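Local coordinates for dicer Related Helicase (Caenorhabditis elegans, PDB 6M6Q), which is an RLR-subfamily RNA helicase of the RNA interference pathway, probably hydrolysing ATP on bound RNA, and is represented here by its N-terminal domain, at residues T76-D81 with Y103-H108; K33-D38 with E139-Y144. One frame throughout, in Å; residues are numbered along the deposited sequence.

Contact 1. Residues T76-D81 with Y103-H108; sequences TPVSHD and YVTLRH
The packed part of this contact is Val-78 on the ring of His-108. CB of Val-78 lies 3.8 Å from the centroid of the His-108 ring, 12° off the ring normal, a CH-pi contact over one face. CG2 of Val-78, anti to its backbone N, reaches on to CG of His-108 at 3.8 Å. The His-108 ring gets there because CG is anti to the backbone N (chi1 179°). At the edge of the ring, in its plane, sits the carbonyl O of Thr-76, 3.1 Å from both NE2 and CE1 of His-108. The looser, solvent side is at Thr-76, Pro-77 and Thr-105, whose exposed side chains add little.

The polar part lies at Asp-81, which is buried. NH2 of Arg-107 gives a hydrogen bond to OD2 of Asp-81 at 3.1 Å, part of a salt bridge. The bond is bent (139°), and the donor stands above the carboxylate plane. The bends of Arg-107 at chi2 and chi3 bring its guanidinium back to the loop. Asp-83 and Gln-111 also bind that group. The other oxygen, OD1 of Asp-81, accepts from Met-84 N and lies 3.6 Å from CG1 of Val-104. Asp-81 is thus the N-cap of helix 82-87. The whole is a short 3-10 turn and helix N-cap packed against the long helix 94-127 of an all-helical domain.

Contact 2. Residues K33-D38 with E139-Y144; sequences KWKFLD and EVMFNY
The Phe-36 ring meets helix 131-144 with its edge. Near the plane of the ring lie SD of Met-141, 4.3 Å from CD1 of Phe-36, and CG1 of Val-140, 4.1 Å from CE1 of Phe-36. CG of Phe-36 is anti to the backbone N (chi1 164°). The branch of Val-140 that touches is also the one anti to its backbone N. Leu-124 of helix 94-127 packs on Phe-36 as well. The Trp-34 ring does not meet 139-144; CE of Lys-33 lies over one of its faces and CD2 of Leu-37 at its edge.

Met-141 also reaches the backbone side of helix 33-42, with SD 4.2 Å from CA of Phe-36. The polar part is at Lys-35 and Tyr-144. The lysine chain is bent at chi2 (57°) and otherwise extended. Its NZ gives a hydrogen bond to OH of Tyr-144 at 3.0 Å. The two side chains cross at about a right angle, and CE of Lys-35 lies 3.7 Å from CE2 of Tyr-144. NZ of Lys-35 also forms a salt bridge with OD1 of Asp-38, at 3.5 Å, and a hydrogen bond to the carbonyl of Gln-227. The ammonium of this buried lysine therefore has three polar partners. OD1 of Asp-38 is hydrogen-bonded to Ser-229 N and OD2 to Thr-230 OG1, which ties the 227-230 loop to the same cluster. The short helical segments cross at 69°, with axes 10.9 Å apart at closest approach. This is steeply crossed helix-helix packing in the core of an all-helical domain, with a lysine-centred polar cluster beside it, consistent with the CARD-like N-terminal region of RLR helicases.

Contacts 1 and 2 do not touch. Their centres are 32 Å apart and their nearest atoms about 17 Å. Contact 1 is peripheral and contact 2 is inner: the centre of contact 1 lies about 30 Å, and that of contact 2 about 13 Å, from the centre of the chain. Helix 94-127 connects them. Its 103-108 part carries contact 1, and further along Leu-124 packs on Phe-36 of contact 2. Helix 131-144, which follows it in the chain, supplies the second half of contact 2. In sequence, both segments of contact 1 fall between those of contact 2. Both contacts are structural packing within the N-terminal domain.

Contact 1. Residues T76-D81 with Y103-H108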
loop_
_atom_site.group_PDB
_atom_site.type_symbol
_atom_site.label_atom_id
_atom_site.label_comp_id
_atom_site.label_asym_id
_atom_site.label_seq_id
_atom_site.Cartn_x
_atom_site.Cartn_y
_atom_site.Cartn_z
ATOM N N THR B 76 -11.029 27.152 8.665
ATOM C CA THR B 76 -11.242 28.192 9.716
ATOM C C THR B 76 -10.180 29.278 9.554
ATOM O O THR B 76 -9.046 28.987 9.200
ATOM C CB THR B 76 -11.213 27.609 11.136
ATOM O OG1 THR B 76 -9.946 26.982 11.360
ATOM C CG2 THR B 76 -12.341 26.631 11.389
ATOM N N PRO B 77 -10.513 30.568 9.769
ATOM C CA PRO B 77 -9.538 31.644 9.578
ATOM C C PRO B 77 -8.361 31.515 10.562
ATOM O O PRO B 77 -8.587 31.235 11.754
ATOM C CB PRO B 77 -10.318 32.949 9.832
ATOM C CG PRO B 77 -11.799 32.527 9.861
ATOM C CD PRO B 77 -11.813 31.059 10.251
ATOM N N VAL B 78 -7.142 31.713 10.062
ATOM C CA VAL B 78 -5.875 31.630 10.852
ATOM C C VAL B 78 -5.847 32.754 11.917
ATOM O O VAL B 78 -5.090 32.611 12.915
ATOM C CB VAL B 78 -4.655 31.671 9.911
ATOM C CG1 VAL B 78 -4.592 32.978 9.113
ATOM C CG2 VAL B 78 -3.345 31.413 10.655
ATOM N N SER B 79 -6.683 33.794 11.764
ATOM C CA SER B 79 -6.838 34.900 12.754
ATOM C C SER B 79 -7.502 34.384 14.031
ATOM O O SER B 79 -7.336 35.033 15.053
ATOM C CB SER B 79 -7.591 36.066 12.184
ATOM O OG SER B 79 -8.516 35.645 11.200
ATOM N N HIS B 80 -8.188 33.240 13.973
ATOM C CA HIS B 80 -8.861 32.616 15.142
ATOM C C HIS B 80 -7.980 31.516 15.745
ATOM O O HIS B 80 -8.432 30.881 16.702
ATOM C CB HIS B 80 -10.254 32.076 14.775
ATOM C CG HIS B 80 -11.244 33.120 14.368
ATOM N ND1 HIS B 80 -11.377 34.334 15.032
ATOM C CD2 HIS B 80 -12.144 33.141 13.365
ATOM C CE1 HIS B 80 -12.302 35.060 14.433
ATOM N NE2 HIS B 80 -12.790 34.350 13.414
ATOM N N ASP B 81 -6.755 31.327 15.259
ATOM C CA ASP B 81 -5.843 30.284 15.805
ATOM C C ASP B 81 -5.393 30.703 17.205
ATOM O O ASP B 81 -4.981 31.837 17.407
ATOM C CB ASP B 81 -4.662 30.041 14.875
ATOM C CG ASP B 81 -3.665 29.046 15.425
ATOM O OD1 ASP B 81 -2.753 29.482 16.126
ATOM O OD2 ASP B 81 -3.870 27.839 15.215
ATOM N N TYR B 103 5.157 31.480 10.574
ATOM C CA TYR B 103 5.343 30.074 10.988
ATOM C C TYR B 103 3.989 29.492 11.409
ATOM O O TYR B 103 3.693 28.347 11.054
ATOM C CB TYR B 103 6.385 29.940 12.093
ATOM C CG TYR B 103 6.832 28.515 12.285
ATOM C CD1 TYR B 103 7.729 27.923 11.401
ATOM C CD2 TYR B 103 6.255 27.707 13.259
ATOM C CE1 TYR B 103 8.120 26.597 11.547
ATOM C CE2 TYR B 103 6.628 26.378 13.409
ATOM C CZ TYR B 103 7.573 25.826 12.560
ATOM O OH TYR B 103 7.949 24.526 12.712
ATOM N N VAL B 104 3.168 30.276 12.101
ATOM C CA VAL B 104 1.791 29.866 12.504
ATOM C C VAL B 104 0.894 29.756 11.242
ATOM O O VAL B 104 0.184 28.766 11.123
ATOM C CB VAL B 104 1.236 30.824 13.572
ATOM C CG1 VAL B 104 -0.245 30.618 13.841
ATOM C CG2 VAL B 104 2.021 30.688 14.854
ATOM N N THR B 105 1.014 30.674 10.286
ATOM C CA THR B 105 0.264 30.651 9.002
ATOM C C THR B 105 0.637 29.411 8.176
ATOM O O THR B 105 -0.293 28.743 7.666
ATOM C CB THR B 105 0.479 31.947 8.228
ATOM O OG1 THR B 105 0.124 32.991 9.128
ATOM C CG2 THR B 105 -0.369 32.044 6.979
ATOM N N LEU B 106 1.928 29.099 8.048
ATOM C CA LEU B 106 2.413 27.898 7.303
ATOM C C LEU B 106 1.930 26.627 8.002
ATOM O O LEU B 106 1.424 25.762 7.311
ATOM C CB LEU B 106 3.941 27.901 7.204
ATOM C CG LEU B 106 4.544 28.967 6.293
ATOM C CD1 LEU B 106 6.025 29.157 6.596
ATOM C CD2 LEU B 106 4.328 28.630 4.824
ATOM N N ARG B 107 2.057 26.536 9.326
ATOM C CA ARG B 107 1.597 25.362 10.122
ATOM C C ARG B 107 0.089 25.162 9.880
ATOM O O ARG B 107 -0.361 24.027 9.794
ATOM C CB ARG B 107 1.907 25.591 11.609
ATOM C CG ARG B 107 1.688 24.384 12.519
ATOM C CD ARG B 107 0.398 24.430 13.343
ATOM N NE ARG B 107 0.475 25.282 14.531
ATOM C CZ ARG B 107 -0.585 25.787 15.172
ATOM N NH1 ARG B 107 -0.423 26.557 16.236
ATOM N NH2 ARG B 107 -1.808 25.535 14.735
ATOM N N HIS B 108 -0.648 26.256 9.768
ATOM C CA HIS B 108 -2.120 26.260 9.671
ATOM C C HIS B 108 -2.525 25.644 8.337
ATOM O O HIS B 108 -3.478 24.841 8.315
ATOM C CB HIS B 108 -2.645 27.680 9.860
ATOM C CG HIS B 108 -4.120 27.798 9.767
ATOM N ND1 HIS B 108 -4.766 28.188 8.594
ATOM C CD2 HIS B 108 -5.078 27.609 10.691
ATOM C CE1 HIS B 108 -6.062 28.213 8.803
ATOM N NE2 HIS B 108 -6.281 27.850 10.083
#

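Contact 2. Residues K33-D38 with E139-Y144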
loop_
_atom_site.group_PDB
_atom_site.type_symbol
_atom_site.label_atom_id
_atom_site.label_comp_id
_atom_site.label_asym_id
_atom_site.label_seq_id
_atom_site.Cartn_x
_atom_site.Cartn_y
_atom_site.Cartn_z
ATOM N N LYS B 33 -6.510 9.168 -11.104
ATOM C CA LYS B 33 -7.268 9.259 -9.827
ATOM C C LYS B 33 -7.297 10.714 -9.314
ATOM O O LYS B 33 -8.300 11.077 -8.713
ATOM C CB LYS B 33 -6.701 8.284 -8.793
ATOM C CG LYS B 33 -5.372 8.660 -8.150
ATOM C CD LYS B 33 -5.028 7.721 -7.005
ATOM C CE LYS B 33 -4.186 8.357 -5.943
ATOM N NZ LYS B 33 -3.493 7.329 -5.139
ATOM N N TRP B 34 -6.244 11.513 -9.533
ATOM C CA TRP B 34 -6.184 12.922 -9.039
ATOM C C TRP B 34 -7.055 13.809 -9.921
ATOM O O TRP B 34 -7.693 14.755 -9.366
ATOM C CB TRP B 34 -4.744 13.439 -8.947
ATOM C CG TRP B 34 -3.923 12.739 -7.900
ATOM C CD1 TRP B 34 -2.713 12.129 -8.076
ATOM C CD2 TRP B 34 -4.268 12.547 -6.513
ATOM N NE1 TRP B 34 -2.282 11.574 -6.898
ATOM C CE2 TRP B 34 -3.217 11.812 -5.924
ATOM C CE3 TRP B 34 -5.348 12.937 -5.707
ATOM C CZ2 TRP B 34 -3.218 11.462 -4.575
ATOM C CZ3 TRP B 34 -5.354 12.578 -4.376
ATOM C CH2 TRP B 34 -4.305 11.843 -3.822
ATOM N N LYS B 35 -7.131 13.492 -11.221
ATOM C CA LYS B 35 -7.987 14.209 -12.194
ATOM C C LYS B 35 -9.443 13.840 -11.923
ATOM O O LYS B 35 -10.299 14.725 -12.061
ATOM C CB LYS B 35 -7.569 13.904 -13.635
ATOM C CG LYS B 35 -8.430 14.549 -14.732
ATOM C CD LYS B 35 -8.527 16.064 -14.636
ATOM C CE LYS B 35 -9.397 16.713 -15.692
ATOM N NZ LYS B 35 -9.763 18.094 -15.281
ATOM N N PHE B 36 -9.698 12.611 -11.470
ATOM C CA PHE B 36 -11.052 12.119 -11.105
ATOM C C PHE B 36 -11.529 12.840 -9.849
ATOM O O PHE B 36 -12.671 13.317 -9.850
ATOM C CB PHE B 36 -11.048 10.607 -10.906
ATOM C CG PHE B 36 -12.260 10.077 -10.187
ATOM C CD1 PHE B 36 -13.517 10.140 -10.769
ATOM C CD2 PHE B 36 -12.140 9.494 -8.935
ATOM C CE1 PHE B 36 -14.628 9.656 -10.100
ATOM C CE2 PHE B 36 -13.247 9.002 -8.274
ATOM C CZ PHE B 36 -14.487 9.082 -8.857
ATOM N N LEU B 37 -10.665 12.944 -8.830
ATOM C CA LEU B 37 -10.924 13.750 -7.596
ATOM C C LEU B 37 -11.184 15.181 -8.013
ATOM O O LEU B 37 -12.206 15.695 -7.603
ATOM C CB LEU B 37 -9.739 13.668 -6.619
ATOM C CG LEU B 37 -9.917 14.365 -5.254
ATOM C CD1 LEU B 37 -11.007 13.699 -4.389
ATOM C CD2 LEU B 37 -8.592 14.392 -4.495
ATOM N N ASP B 38 -10.335 15.738 -8.894
ATOM C CA ASP B 38 -10.463 17.135 -9.405
ATOM C C ASP B 38 -11.868 17.358 -9.980
ATOM O O ASP B 38 -12.448 18.414 -9.672
ATOM C CB ASP B 38 -9.387 17.490 -10.434
ATOM C CG ASP B 38 -9.454 18.956 -10.839
ATOM O OD1 ASP B 38 -9.964 19.232 -11.943
ATOM O OD2 ASP B 38 -9.118 19.807 -9.999
ATOM N N GLU B 139 -18.217 6.074 -15.814
ATOM C CA GLU B 139 -19.338 6.883 -16.356
ATOM C C GLU B 139 -19.134 8.367 -16.010
ATOM O O GLU B 139 -19.536 9.208 -16.827
ATOM C CB GLU B 139 -20.689 6.374 -15.844
ATOM C CG GLU B 139 -21.858 6.975 -16.609
ATOM C CD GLU B 139 -23.233 6.486 -16.227
ATOM O OE1 GLU B 139 -23.321 5.381 -15.644
ATOM O OE2 GLU B 139 -24.224 7.213 -16.523
ATOM N N VAL B 140 -18.552 8.689 -14.849
ATOM C CA VAL B 140 -18.328 10.112 -14.448
ATOM C C VAL B 140 -17.366 10.750 -15.458
ATOM O O VAL B 140 -17.684 11.858 -15.974
ATOM C CB VAL B 140 -17.811 10.249 -13.004
ATOM C CG1 VAL B 140 -17.125 11.601 -12.761
ATOM C CG2 VAL B 140 -18.929 10.027 -11.994
ATOM N N MET B 141 -16.278 10.046 -15.780
ATOM C CA MET B 141 -15.238 10.510 -16.724
ATOM C C MET B 141 -15.842 10.661 -18.131
ATOM O O MET B 141 -15.520 11.667 -18.815
ATOM C CB MET B 141 -14.058 9.528 -16.759
ATOM C CG MET B 141 -13.251 9.496 -15.464
ATOM S SD MET B 141 -12.762 11.160 -14.845
ATOM C CE MET B 141 -11.497 11.596 -16.032
ATOM N N PHE B 142 -16.685 9.710 -18.540
ATOM C CA PHE B 142 -17.361 9.686 -19.863
ATOM C C PHE B 142 -18.200 10.950 -20.019
ATOM O O PHE B 142 -18.158 11.552 -21.085
ATOM C CB PHE B 142 -18.219 8.424 -20.010
ATOM C CG PHE B 142 -19.008 8.335 -21.292
ATOM C CD1 PHE B 142 -18.399 7.934 -22.467
ATOM C CD2 PHE B 142 -20.360 8.640 -21.325
ATOM C CE1 PHE B 142 -19.121 7.838 -23.643
ATOM C CE2 PHE B 142 -21.070 8.573 -22.512
ATOM C CZ PHE B 142 -20.453 8.163 -23.664
ATOM N N ASN B 143 -18.945 11.318 -18.980
ATOM C CA ASN B 143 -19.879 12.474 -18.993
ATOM C C ASN B 143 -19.073 13.781 -18.948
ATOM O O ASN B 143 -19.569 14.794 -19.481
ATOM C CB ASN B 143 -20.884 12.406 -17.841
ATOM C CG ASN B 143 -21.863 11.253 -17.943
ATOM O OD1 ASN B 143 -21.911 10.542 -18.945
ATOM N ND2 ASN B 143 -22.654 11.067 -16.906
ATOM N N TYR B 144 -17.871 13.762 -18.352
ATOM C CA TYR B 144 -16.989 14.956 -18.217
ATOM C C TYR B 144 -16.335 15.262 -19.573
ATOM O O TYR B 144 -16.462 16.383 -20.055
ATOM C CB TYR B 144 -15.930 14.772 -17.114
ATOM C CG TYR B 144 -14.844 15.826 -17.134
ATOM C CD1 TYR B 144 -15.102 17.137 -16.748
ATOM C CD2 TYR B 144 -13.565 15.530 -17.588
ATOM C CE1 TYR B 144 -14.126 18.117 -16.825
ATOM C CE2 TYR B 144 -12.569 16.498 -17.653
ATOM C CZ TYR B 144 -12.859 17.802 -17.291
ATOM O OH TYR B 144 -11.899 18.773 -17.347
#